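Local structure of aminotransferase (Paracoccus denitrificans, 4GRX) at residues 149-163 against 224-238. The protein is a class III omega-aminotransferase with covalently bound pyridoxal phosphate that probably transfers amino groups from amine donors to carbonyl acceptors. Residues are numbered along the deposited sequence; the frame is centred on the assembly and turned at random.
Sequences KPQKRKILTRWNAYH and EGADTIAGFFAEPVM
Leu156 N reaches Gly231 O and Leu156 O receives Phe233 N at 2.9 Å, pairing strands 154-158 and 229-234 in parallel inside the large mixed sheet of the PLP-dependent aminotransferase fold. A beta bulge interrupts them: Lys154 O takes Ala230 N and, weakly, Gly231 N. Leu156 lays CG against Ile229 CG2 (3.7 Å) and CB near Phe232 CD2, on the side where helix 250-260 packs against Phe232. On the other side Ile155 CG2 meets Phe233 CD1, next to helix 129-146. At the starting end, Lys152 holds CG anti to the backbone N (chi1 -160°) and bends only at its last torsion, which brings NZ to Ala226 O (2.8 Å) and Ile229 O; Asp262 O is a third acceptor. Lys154 runs alongside Thr228, the two side chains pointing the same way, its NZ shared by Thr228 OG1 and the anti lone pair of Glu224 OE1, a 2.8 Å salt bridge from NZ to OE1. Arg158, folded back at its second and third torsions, slips its guanidinium between Met238 CE on one face and Ala234 CB on the other, each 3.3 Å from the plane and off-centre. Three waters line its edge; NH2 also bonds weakly to Glu235 O, and NH1 reaches Tyr250. One water joins Arg158 N and NE to Phe233 O and His163 NE2, while His163 ND1 bonds Asp268. Another accepts from Arg158 NH2 and Glu235 N and donates to Glu235 OE1. That OE1 accepts Tyr162 N at 2.9 Å, nearly straight at the hydrogen (174°) but 33° out of the carboxylate plane; OE2 takes Gly239 N. Water thus carries most of the polar link between Arg158 and Glu235, whose direct grip on the Tyr162 backbone probably helps to position this delta-amino valeric acid pocket residue.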
loop_
_atom_site.group_PDB
_atom_site.type_symbol
_atom_site.label_atom_id
_atom_site.label_comp_id
_atom_site.label_asym_id
_atom_site.label_seq_id
_atom_site.Cartn_x
_atom_site.Cartn_y
_atom_site.Cartn_z
ATOM N N LYS A 149 -10.561 15.590 21.676
ATOM C CA LYS A 149 -9.580 16.563 21.155
ATOM C C LYS A 149 -9.347 16.427 19.651
ATOM O O LYS A 149 -8.346 15.850 19.212
ATOM C CB LYS A 149 -8.256 16.489 21.917
ATOM C CG LYS A 149 -8.358 17.019 23.329
ATOM C CD LYS A 149 -7.043 16.900 24.078
ATOM C CE LYS A 149 -7.070 17.680 25.375
ATOM N NZ LYS A 149 -7.604 16.888 26.504
ATOM N N PRO A 150 -10.275 16.984 18.856
ATOM C CA PRO A 150 -10.197 16.934 17.395
ATOM C C PRO A 150 -9.004 17.719 16.877
ATOM O O PRO A 150 -8.574 17.518 15.739
ATOM C CB PRO A 150 -11.502 17.614 16.949
ATOM C CG PRO A 150 -12.408 17.597 18.159
ATOM C CD PRO A 150 -11.477 17.712 19.323
ATOM N N GLN A 151 -8.470 18.612 17.703
ATOM C CA GLN A 151 -7.339 19.443 17.286
ATOM C C GLN A 151 -6.000 18.729 17.508
ATOM O O GLN A 151 -4.953 19.185 17.029
ATOM C CB GLN A 151 -7.398 20.817 17.967
ATOM C CG GLN A 151 -6.951 20.844 19.427
ATOM C CD GLN A 151 -7.957 20.260 20.412
ATOM O OE1 GLN A 151 -9.000 19.730 20.032
ATOM N NE2 GLN A 151 -7.645 20.368 21.694
ATOM N N LYS A 152 -6.038 17.586 18.203
ATOM C CA LYS A 152 -4.814 16.829 18.495
ATOM C C LYS A 152 -4.371 16.020 17.285
ATOM O O LYS A 152 -4.587 14.798 17.229
ATOM C CB LYS A 152 -5.006 15.922 19.706
ATOM C CG LYS A 152 -3.710 15.472 20.358
ATOM C CD LYS A 152 -3.986 14.919 21.755
ATOM C CE LYS A 152 -2.794 14.157 22.318
ATOM N NZ LYS A 152 -1.777 15.042 22.944
ATOM N N ARG A 153 -3.735 16.703 16.334
ATOM C CA ARG A 153 -3.479 16.125 15.023
ATOM C C ARG A 153 -2.030 16.158 14.553
ATOM O O ARG A 153 -1.644 15.343 13.698
ATOM C CB ARG A 153 -4.355 16.812 13.993
ATOM C CG ARG A 153 -5.834 16.569 14.202
ATOM C CD ARG A 153 -6.638 17.286 13.139
ATOM N NE ARG A 153 -6.418 16.729 11.818
ATOM C CZ ARG A 153 -6.974 15.603 11.373
ATOM N NH1 ARG A 153 -7.786 14.897 12.151
ATOM N NH2 ARG A 153 -6.716 15.173 10.145
ATOM N N LYS A 154 -1.233 17.085 15.092
ATOM C CA LYS A 154 0.165 17.258 14.633
ATOM C C LYS A 154 0.994 15.988 14.820
ATOM O O LYS A 154 0.754 15.224 15.745
ATOM C CB LYS A 154 0.845 18.461 15.302
ATOM C CG LYS A 154 0.247 19.804 14.895
ATOM C CD LYS A 154 0.571 20.913 15.882
ATOM C CE LYS A 154 -0.252 22.164 15.575
ATOM N NZ LYS A 154 -0.170 23.203 16.642
ATOM N N ILE A 155 1.956 15.766 13.923
ATOM C CA ILE A 155 2.802 14.567 13.936
ATOM C C ILE A 155 4.270 14.978 14.010
ATOM O O ILE A 155 4.767 15.708 13.135
ATOM C CB ILE A 155 2.554 13.666 12.692
ATOM C CG1 ILE A 155 1.117 13.126 12.654
ATOM C CG2 ILE A 155 3.556 12.522 12.630
ATOM C CD1 ILE A 155 0.734 12.221 13.809
ATOM N N LEU A 156 4.960 14.494 15.047
ATOM C CA LEU A 156 6.393 14.770 15.230
ATOM C C LEU A 156 7.258 13.646 14.691
ATOM O O LEU A 156 7.066 12.487 15.053
ATOM C CB LEU A 156 6.715 14.995 16.708
ATOM C CG LEU A 156 5.772 15.882 17.529
ATOM C CD1 LEU A 156 6.198 15.933 18.989
ATOM C CD2 LEU A 156 5.718 17.296 16.965
ATOM N N THR A 157 8.198 14.002 13.811
ATOM C CA THR A 157 9.249 13.080 13.326
ATOM C C THR A 157 10.605 13.778 13.342
ATOM O O THR A 157 10.716 14.894 13.856
ATOM C CB THR A 157 8.941 12.481 11.935
ATOM O OG1 THR A 157 8.651 13.512 10.986
ATOM C CG2 THR A 157 7.750 11.526 12.005
ATOM N N ARG A 158 11.642 13.141 12.798
ATOM C CA ARG A 158 12.973 13.775 12.765
ATOM C C ARG A 158 13.468 14.033 11.354
ATOM O O ARG A 158 13.174 13.269 10.435
ATOM C CB ARG A 158 14.041 12.935 13.479
ATOM C CG ARG A 158 14.036 12.946 14.997
ATOM C CD ARG A 158 13.122 11.876 15.552
ATOM N NE ARG A 158 13.327 10.573 14.919
ATOM C CZ ARG A 158 14.239 9.680 15.308
ATOM N NH1 ARG A 158 15.061 9.944 16.318
ATOM N NH2 ARG A 158 14.332 8.515 14.680
ATOM N N TRP A 159 14.259 15.092 11.205
ATOM C CA TRP A 159 14.996 15.301 9.990
ATOM C C TRP A 159 15.793 14.049 9.692
ATOM O O TRP A 159 16.227 13.349 10.605
ATOM C CB TRP A 159 15.866 16.558 10.076
ATOM C CG TRP A 159 16.332 16.986 8.703
ATOM C CD1 TRP A 159 17.642 17.020 8.221
ATOM C CD2 TRP A 159 15.495 17.365 7.553
ATOM N NE1 TRP A 159 17.665 17.416 6.915
ATOM C CE2 TRP A 159 16.419 17.637 6.448
ATOM C CE3 TRP A 159 14.130 17.514 7.342
ATOM C CZ2 TRP A 159 15.974 18.028 5.194
ATOM C CZ3 TRP A 159 13.692 17.914 6.076
ATOM C CH2 TRP A 159 14.595 18.171 5.030
ATOM N N ASN A 160 15.933 13.725 8.407
ATOM C CA ASN A 160 16.519 12.459 7.947
ATOM C C ASN A 160 15.650 11.226 8.210
ATOM O O ASN A 160 16.032 10.125 7.824
ATOM C CB ASN A 160 17.936 12.243 8.495
ATOM C CG ASN A 160 18.936 13.282 8.002
ATOM O OD1 ASN A 160 18.887 13.728 6.854
ATOM N ND2 ASN A 160 19.871 13.656 8.870
ATOM N N ALA A 161 14.494 11.373 8.857
ATOM C CA ALA A 161 13.619 10.210 9.057
ATOM C C ALA A 161 13.090 9.699 7.718
ATOM O O ALA A 161 12.942 10.464 6.745
ATOM C CB ALA A 161 12.460 10.548 9.972
ATOM N N TYR A 162 12.815 8.408 7.644
ATOM C CA TYR A 162 12.110 7.914 6.476
ATOM C C TYR A 162 10.964 7.030 6.931
ATOM O O TYR A 162 11.180 5.997 7.557
ATOM C CB TYR A 162 13.058 7.174 5.526
ATOM C CG TYR A 162 12.389 6.732 4.231
ATOM C CD1 TYR A 162 12.504 7.497 3.059
ATOM C CD2 TYR A 162 11.630 5.561 4.181
ATOM C CE1 TYR A 162 11.887 7.102 1.886
ATOM C CE2 TYR A 162 11.016 5.159 3.010
ATOM C CZ TYR A 162 11.149 5.933 1.876
ATOM O OH TYR A 162 10.541 5.513 0.738
ATOM N N HIS A 163 9.746 7.453 6.631
ATOM C CA HIS A 163 8.575 6.702 7.049
ATOM C C HIS A 163 7.663 6.315 5.908
ATOM O O HIS A 163 6.678 5.605 6.124
ATOM C CB HIS A 163 7.820 7.446 8.142
ATOM C CG HIS A 163 8.648 7.729 9.374
ATOM N ND1 HIS A 163 8.850 6.807 10.347
ATOM C CD2 HIS A 163 9.310 8.897 9.790
ATOM C CE1 HIS A 163 9.619 7.351 11.328
ATOM N NE2 HIS A 163 9.893 8.634 10.987
ATOM N N GLU A 224 3.714 24.590 20.224
ATOM C CA GLU A 224 2.540 24.077 19.536
ATOM C C GLU A 224 1.378 23.842 20.500
ATOM O O GLU A 224 0.216 24.066 20.153
ATOM C CB GLU A 224 2.895 22.770 18.799
ATOM C CG GLU A 224 4.024 22.903 17.789
ATOM C CD GLU A 224 3.672 23.802 16.596
ATOM O OE1 GLU A 224 2.498 23.777 16.152
ATOM O OE2 GLU A 224 4.557 24.539 16.086
ATOM N N GLY A 225 1.703 23.379 21.709
ATOM C CA GLY A 225 0.706 22.930 22.680
ATOM C C GLY A 225 0.379 21.459 22.497
ATOM O O GLY A 225 -0.053 21.034 21.416
ATOM N N ALA A 226 0.583 20.691 23.566
ATOM C CA ALA A 226 0.332 19.252 23.619
ATOM C C ALA A 226 -1.043 18.819 23.086
ATOM O O ALA A 226 -1.159 17.760 22.456
ATOM C CB ALA A 226 0.544 18.749 25.038
ATOM N N ASP A 227 -2.065 19.644 23.312
ATOM C CA ASP A 227 -3.411 19.351 22.830
ATOM C C ASP A 227 -3.531 19.397 21.328
ATOM O O ASP A 227 -4.593 19.052 20.797
ATOM C CB ASP A 227 -4.440 20.307 23.421
ATOM C CG ASP A 227 -4.685 20.062 24.895
ATOM O OD1 ASP A 227 -4.139 19.074 25.446
ATOM O OD2 ASP A 227 -5.425 20.864 25.508
ATOM N N THR A 228 -2.473 19.824 20.636
ATOM C CA THR A 228 -2.488 19.819 19.169
ATOM C C THR A 228 -1.570 18.753 18.554
ATOM O O THR A 228 -1.522 18.611 17.323
ATOM C CB THR A 228 -2.166 21.207 18.567
ATOM O OG1 THR A 228 -0.784 21.526 18.779
ATOM C CG2 THR A 228 -3.058 22.292 19.165
ATOM N N ILE A 229 -0.868 17.989 19.407
ATOM C CA ILE A 229 0.094 16.999 18.913
ATOM C C ILE A 229 -0.382 15.579 19.143
ATOM O O ILE A 229 -0.596 15.170 20.281
ATOM C CB ILE A 229 1.492 17.193 19.523
ATOM C CG1 ILE A 229 2.083 18.516 19.046
ATOM C CG2 ILE A 229 2.407 16.043 19.128
ATOM C CD1 ILE A 229 2.976 19.169 20.078
ATOM N N ALA A 230 -0.508 14.833 18.049
ATOM C CA ALA A 230 -1.153 13.521 18.036
ATOM C C ALA A 230 -0.193 12.361 18.247
ATOM O O ALA A 230 -0.605 11.303 18.739
ATOM C CB ALA A 230 -1.918 13.327 16.736
ATOM N N GLY A 231 1.071 12.551 17.867
ATOM C CA GLY A 231 2.048 11.476 17.945
ATOM C C GLY A 231 3.489 11.859 17.648
ATOM O O GLY A 231 3.773 12.951 17.144
ATOM N N PHE A 232 4.391 10.929 17.976
ATOM C CA PHE A 232 5.828 11.035 17.724
ATOM C C PHE A 232 6.279 9.695 17.169
ATOM O O PHE A 232 6.150 8.653 17.831
ATOM C CB PHE A 232 6.571 11.334 19.035
ATOM C CG PHE A 232 8.080 11.284 18.931
ATOM C CD1 PHE A 232 8.768 10.079 19.038
ATOM C CD2 PHE A 232 8.819 12.452 18.760
ATOM C CE1 PHE A 232 10.160 10.036 18.954
ATOM C CE2 PHE A 232 10.202 12.419 18.676
ATOM C CZ PHE A 232 10.878 11.205 18.764
ATOM N N PHE A 233 6.787 9.710 15.943
ATOM C CA PHE A 233 7.333 8.503 15.335
ATOM C C PHE A 233 8.847 8.590 15.298
ATOM O O PHE A 233 9.407 9.665 15.036
ATOM C CB PHE A 233 6.838 8.345 13.900
ATOM C CG PHE A 233 5.377 8.072 13.778
ATOM C CD1 PHE A 233 4.429 9.037 14.158
ATOM C CD2 PHE A 233 4.934 6.875 13.225
ATOM C CE1 PHE A 233 3.067 8.784 14.031
ATOM C CE2 PHE A 233 3.578 6.622 13.094
ATOM C CZ PHE A 233 2.646 7.571 13.490
ATOM N N ALA A 234 9.502 7.449 15.520
ATOM C CA ALA A 234 10.958 7.336 15.341
ATOM C C ALA A 234 11.373 5.938 14.955
ATOM O O ALA A 234 10.890 4.953 15.531
ATOM C CB ALA A 234 11.696 7.764 16.611
ATOM N N GLU A 235 12.273 5.852 13.982
ATOM C CA GLU A 235 13.038 4.641 13.753
ATOM C C GLU A 235 14.069 4.546 14.879
ATOM O O GLU A 235 14.716 5.562 15.206
ATOM C CB GLU A 235 13.804 4.735 12.443
ATOM C CG GLU A 235 12.947 4.822 11.200
ATOM C CD GLU A 235 13.687 5.481 10.060
ATOM O OE1 GLU A 235 13.497 6.704 9.892
ATOM O OE2 GLU A 235 14.470 4.794 9.354
ATOM N N PRO A 236 14.238 3.349 15.485
ATOM C CA PRO A 236 15.284 3.264 16.521
ATOM C C PRO A 236 16.664 3.639 15.958
ATOM O O PRO A 236 17.378 4.459 16.556
ATOM C CB PRO A 236 15.220 1.799 16.981
ATOM C CG PRO A 236 13.824 1.372 16.656
ATOM C CD PRO A 236 13.443 2.113 15.396
ATOM N N VAL A 237 17.008 3.049 14.813
ATOM C CA VAL A 237 18.178 3.423 14.036
ATOM C C VAL A 237 17.625 3.873 12.692
ATOM O O VAL A 237 16.817 3.153 12.097
ATOM C CB VAL A 237 19.101 2.219 13.771
ATOM C CG1 VAL A 237 20.349 2.656 13.015
ATOM C CG2 VAL A 237 19.493 1.529 15.055
ATOM N N MET A 238 18.040 5.048 12.216
ATOM C CA MET A 238 17.537 5.576 10.946
ATOM C C MET A 238 18.090 4.800 9.743
ATOM O O MET A 238 19.296 4.690 9.564
ATOM C CB MET A 238 17.838 7.070 10.833
ATOM C CG MET A 238 17.054 7.934 11.809
ATOM S SD MET A 238 17.368 9.685 11.518
ATOM C CE MET A 238 16.021 10.449 12.410
HETATM O O HOH W 1 11.071 10.119 13.012
HETATM O O HOH W 2 12.848 7.884 12.338
HETATM O O HOH W 3 17.008 7.332 16.304
HETATM O O HOH W 4 15.692 7.449 8.139
#